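Local atomic coordinates of ribonucleoside triphosphate reductase (Lactobacillus leichmannii, PDB entry 1L1L), a protein that catalyses the adenosylcobalamin-dependent reduction of ribonucleoside triphosphates to the corresponding deoxyribonucleotides, as an allosterically regulated monomer. Residues A[607-616]-A[695-705]. Sequence-based numbering, arbitrary orientation.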
# COMPACT_ATOMS: atom_id res chain seq x y z
N GLU A 607 -26.84 -5.25 -1.91
CA GLU A 607 -26.53 -6.57 -1.34
C GLU A 607 -26.08 -7.63 -2.35
O GLU A 607 -26.83 -7.98 -3.29
CB GLU A 607 -27.75 -7.06 -0.56
CG GLU A 607 -28.33 -5.95 0.33
CD GLU A 607 -29.39 -6.42 1.30
OE1 GLU A 607 -29.77 -7.61 1.26
OE2 GLU A 607 -29.86 -5.58 2.11
N PHE A 608 -24.87 -8.14 -2.14
CA PHE A 608 -24.31 -9.17 -3.03
C PHE A 608 -24.16 -10.51 -2.30
O PHE A 608 -23.34 -10.64 -1.39
CB PHE A 608 -22.91 -8.77 -3.54
CG PHE A 608 -22.90 -7.55 -4.42
CD1 PHE A 608 -23.06 -6.27 -3.88
CD2 PHE A 608 -22.74 -7.67 -5.81
CE1 PHE A 608 -23.05 -5.13 -4.70
CE2 PHE A 608 -22.74 -6.55 -6.63
CZ PHE A 608 -22.89 -5.28 -6.09
N PRO A 609 -24.98 -11.51 -2.67
CA PRO A 609 -24.87 -12.82 -2.02
C PRO A 609 -23.53 -13.43 -2.46
O PRO A 609 -23.19 -13.37 -3.64
CB PRO A 609 -26.06 -13.59 -2.59
CG PRO A 609 -27.06 -12.50 -2.90
CD PRO A 609 -26.19 -11.43 -3.51
N ILE A 610 -22.77 -13.98 -1.52
CA ILE A 610 -21.47 -14.57 -1.87
C ILE A 610 -21.15 -15.87 -1.16
O ILE A 610 -21.29 -15.99 0.06
CB ILE A 610 -20.30 -13.58 -1.59
CG1 ILE A 610 -20.44 -12.34 -2.47
CG2 ILE A 610 -18.97 -14.28 -1.87
CD1 ILE A 610 -19.32 -11.33 -2.30
N LYS A 611 -20.70 -16.84 -1.94
CA LYS A 611 -20.33 -18.15 -1.41
C LYS A 611 -18.82 -18.30 -1.47
O LYS A 611 -18.22 -18.14 -2.53
CB LYS A 611 -20.98 -19.27 -2.21
CG LYS A 611 -20.59 -20.66 -1.73
CD LYS A 611 -21.36 -21.74 -2.49
CE LYS A 611 -21.02 -23.13 -1.95
NZ LYS A 611 -21.80 -24.21 -2.63
N ALA A 612 -18.21 -18.61 -0.34
CA ALA A 612 -16.76 -18.78 -0.31
C ALA A 612 -16.39 -20.17 -0.79
O ALA A 612 -17.14 -21.13 -0.61
CB ALA A 612 -16.23 -18.56 1.09
N VAL A 613 -15.22 -20.27 -1.42
CA VAL A 613 -14.71 -21.55 -1.89
C VAL A 613 -14.63 -22.49 -0.71
O VAL A 613 -14.28 -22.08 0.41
CB VAL A 613 -13.31 -21.39 -2.49
CG1 VAL A 613 -12.75 -22.73 -2.89
CG2 VAL A 613 -13.36 -20.46 -3.68
N GLY A 614 -14.98 -23.75 -0.94
CA GLY A 614 -14.92 -24.73 0.13
C GLY A 614 -15.90 -24.47 1.26
O GLY A 614 -15.74 -24.99 2.36
N ALA A 615 -16.92 -23.66 0.97
CA ALA A 615 -17.93 -23.31 1.96
C ALA A 615 -18.52 -24.52 2.68
O ALA A 615 -18.81 -24.46 3.88
CB ALA A 615 -19.04 -22.51 1.29
N ASP A 616 -18.68 -25.63 1.96
CA ASP A 616 -19.26 -26.83 2.54
C ASP A 616 -18.25 -27.88 2.98
O ASP A 616 -18.61 -29.04 3.21
CB ASP A 616 -20.26 -27.46 1.56
CG ASP A 616 -21.42 -26.54 1.26
OD1 ASP A 616 -22.03 -26.04 2.23
OD2 ASP A 616 -21.73 -26.33 0.07
N LYS A 695 -26.61 -21.71 3.83
CA LYS A 695 -26.58 -22.05 2.42
C LYS A 695 -27.94 -21.84 1.75
O LYS A 695 -28.02 -21.30 0.65
CB LYS A 695 -26.14 -23.51 2.22
CG LYS A 695 -25.98 -23.88 0.75
CD LYS A 695 -25.48 -25.30 0.54
CE LYS A 695 -25.23 -25.58 -0.94
NZ LYS A 695 -24.70 -26.94 -1.20
N GLU A 696 -29.00 -22.26 2.43
CA GLU A 696 -30.35 -22.12 1.89
C GLU A 696 -30.70 -20.69 1.52
O GLU A 696 -31.28 -20.44 0.46
CB GLU A 696 -31.38 -22.65 2.89
CG GLU A 696 -31.76 -24.11 2.66
CD GLU A 696 -33.15 -24.27 2.04
OE1 GLU A 696 -33.52 -23.41 1.20
OE2 GLU A 696 -33.85 -25.25 2.37
N THR A 697 -30.35 -19.75 2.40
CA THR A 697 -30.64 -18.34 2.15
C THR A 697 -29.81 -17.84 0.98
O THR A 697 -30.29 -17.07 0.15
CB THR A 697 -30.32 -17.47 3.37
OG1 THR A 697 -31.08 -17.93 4.50
CG2 THR A 697 -30.66 -16.02 3.09
N TYR A 698 -28.55 -18.27 0.93
CA TYR A 698 -27.68 -17.85 -0.15
C TYR A 698 -28.24 -18.25 -1.51
O TYR A 698 -28.29 -17.43 -2.42
CB TYR A 698 -26.28 -18.46 0.02
CG TYR A 698 -25.46 -18.38 -1.23
CD1 TYR A 698 -25.37 -19.46 -2.10
CD2 TYR A 698 -24.82 -17.19 -1.59
CE1 TYR A 698 -24.67 -19.37 -3.31
CE2 TYR A 698 -24.13 -17.08 -2.79
CZ TYR A 698 -24.05 -18.17 -3.65
OH TYR A 698 -23.36 -18.06 -4.84
N GLU A 699 -28.66 -19.50 -1.65
CA GLU A 699 -29.19 -19.97 -2.91
C GLU A 699 -30.44 -19.19 -3.31
O GLU A 699 -30.60 -18.81 -4.47
CB GLU A 699 -29.51 -21.46 -2.81
CG GLU A 699 -28.37 -22.24 -2.19
CD GLU A 699 -28.52 -23.73 -2.35
OE1 GLU A 699 -29.61 -24.26 -2.02
OE2 GLU A 699 -27.55 -24.38 -2.81
N LYS A 700 -31.32 -18.93 -2.34
CA LYS A 700 -32.54 -18.18 -2.62
C LYS A 700 -32.19 -16.78 -3.13
O LYS A 700 -32.67 -16.34 -4.18
CB LYS A 700 -33.40 -18.07 -1.36
CG LYS A 700 -34.01 -19.38 -0.89
CD LYS A 700 -35.03 -19.15 0.21
CE LYS A 700 -35.71 -20.45 0.63
NZ LYS A 700 -36.88 -20.19 1.52
N ARG A 701 -31.34 -16.08 -2.38
CA ARG A 701 -30.92 -14.73 -2.74
C ARG A 701 -30.21 -14.63 -4.09
O ARG A 701 -30.50 -13.74 -4.88
CB ARG A 701 -30.03 -14.17 -1.63
CG ARG A 701 -30.78 -13.93 -0.34
CD ARG A 701 -31.85 -12.88 -0.56
NE ARG A 701 -31.24 -11.61 -0.92
CZ ARG A 701 -30.63 -10.81 -0.05
NH1 ARG A 701 -30.55 -11.16 1.22
NH2 ARG A 701 -30.09 -9.66 -0.46
N SER A 702 -29.27 -15.53 -4.36
CA SER A 702 -28.56 -15.49 -5.63
C SER A 702 -29.50 -15.74 -6.81
O SER A 702 -29.23 -15.31 -7.93
CB SER A 702 -27.41 -16.51 -5.63
OG SER A 702 -27.86 -17.79 -5.21
N GLN A 703 -30.61 -16.43 -6.55
CA GLN A 703 -31.57 -16.71 -7.61
C GLN A 703 -32.34 -15.45 -7.98
O GLN A 703 -32.93 -15.37 -9.05
CB GLN A 703 -32.54 -17.81 -7.17
CG GLN A 703 -31.86 -19.15 -7.04
CD GLN A 703 -32.76 -20.21 -6.45
OE1 GLN A 703 -32.35 -21.36 -6.29
NE2 GLN A 703 -33.99 -19.83 -6.11
N GLU A 704 -32.32 -14.47 -7.08
CA GLU A 704 -33.00 -13.21 -7.32
C GLU A 704 -32.21 -12.40 -8.34
O GLU A 704 -32.75 -11.51 -9.00
CB GLU A 704 -33.12 -12.41 -6.03
CG GLU A 704 -34.20 -12.89 -5.09
CD GLU A 704 -34.14 -12.20 -3.74
OE1 GLU A 704 -33.91 -10.97 -3.71
OE2 GLU A 704 -34.31 -12.90 -2.71
N ILE A 705 -30.93 -12.72 -8.46
CA ILE A 705 -30.07 -12.01 -9.39
C ILE A 705 -29.93 -12.81 -10.67
O ILE A 705 -29.11 -13.73 -10.76
CB ILE A 705 -28.69 -11.74 -8.76
CG1 ILE A 705 -28.87 -11.03 -7.41
CG2 ILE A 705 -27.86 -10.87 -9.69
CD1 ILE A 705 -27.63 -11.05 -6.54
O HOH W 1 -29.44 -8.81 -3.14
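Pro609 faces the helix 695-704 from strand 607-611, its compact ring set among Tyr698, Arg701 and Ile705. Pro609 CG lies 3.6 Å from Arg701 CB, while Ile705 CD1 presses end-on against Pro609 CD at 3.4 Å, tight for two carbons. A proline suits this place: its compact, wholly apolar ring packs closely against the helix.

Tyr698 extends the apolar patch along the strand. With CG anti to the backbone N (chi1 164°), its ring reaches the backbone of Ile610 and Lys611, and the carbonyl carbon of Pro609 lies at the ring edge. Lys611 CB packs over one face in a CH-pi contact, 3.9 Å from the centroid of the Tyr698 ring, and the extended chain carries its ammonium on to Asp616; Ser702 OG lies over the opposite face. Arg701 likewise lays CB on Pro609 while its bent chain turns the guanidinium to Glu607. In this salt bridge Arg701 NH2 donates to Glu607 OE1 at 2.7 Å, meeting the carboxylate on its anti side and somewhat out of its plane; carboxylate and guanidinium planes are 52° apart. A water accepts from the same NH2 and donates to Glu607 O, tying side chain to strand backbone. Near the turn 612-615, Asp616 OD2 weakly bridges Lys695 NZ (3.3 Å) and Lys611 NZ, which probably eases the closeness of the two ammonium groups; Asp616 OD1 is hydrogen-bonded to Tyr570 OH of strand 570-578.

The helix thus packs across one face of the peripheral antiparallel sheet, in which strand 603-611 runs between strands 593-596 and 570-578, while Phe608 and Ile610 point away from the helix and touch Leu26.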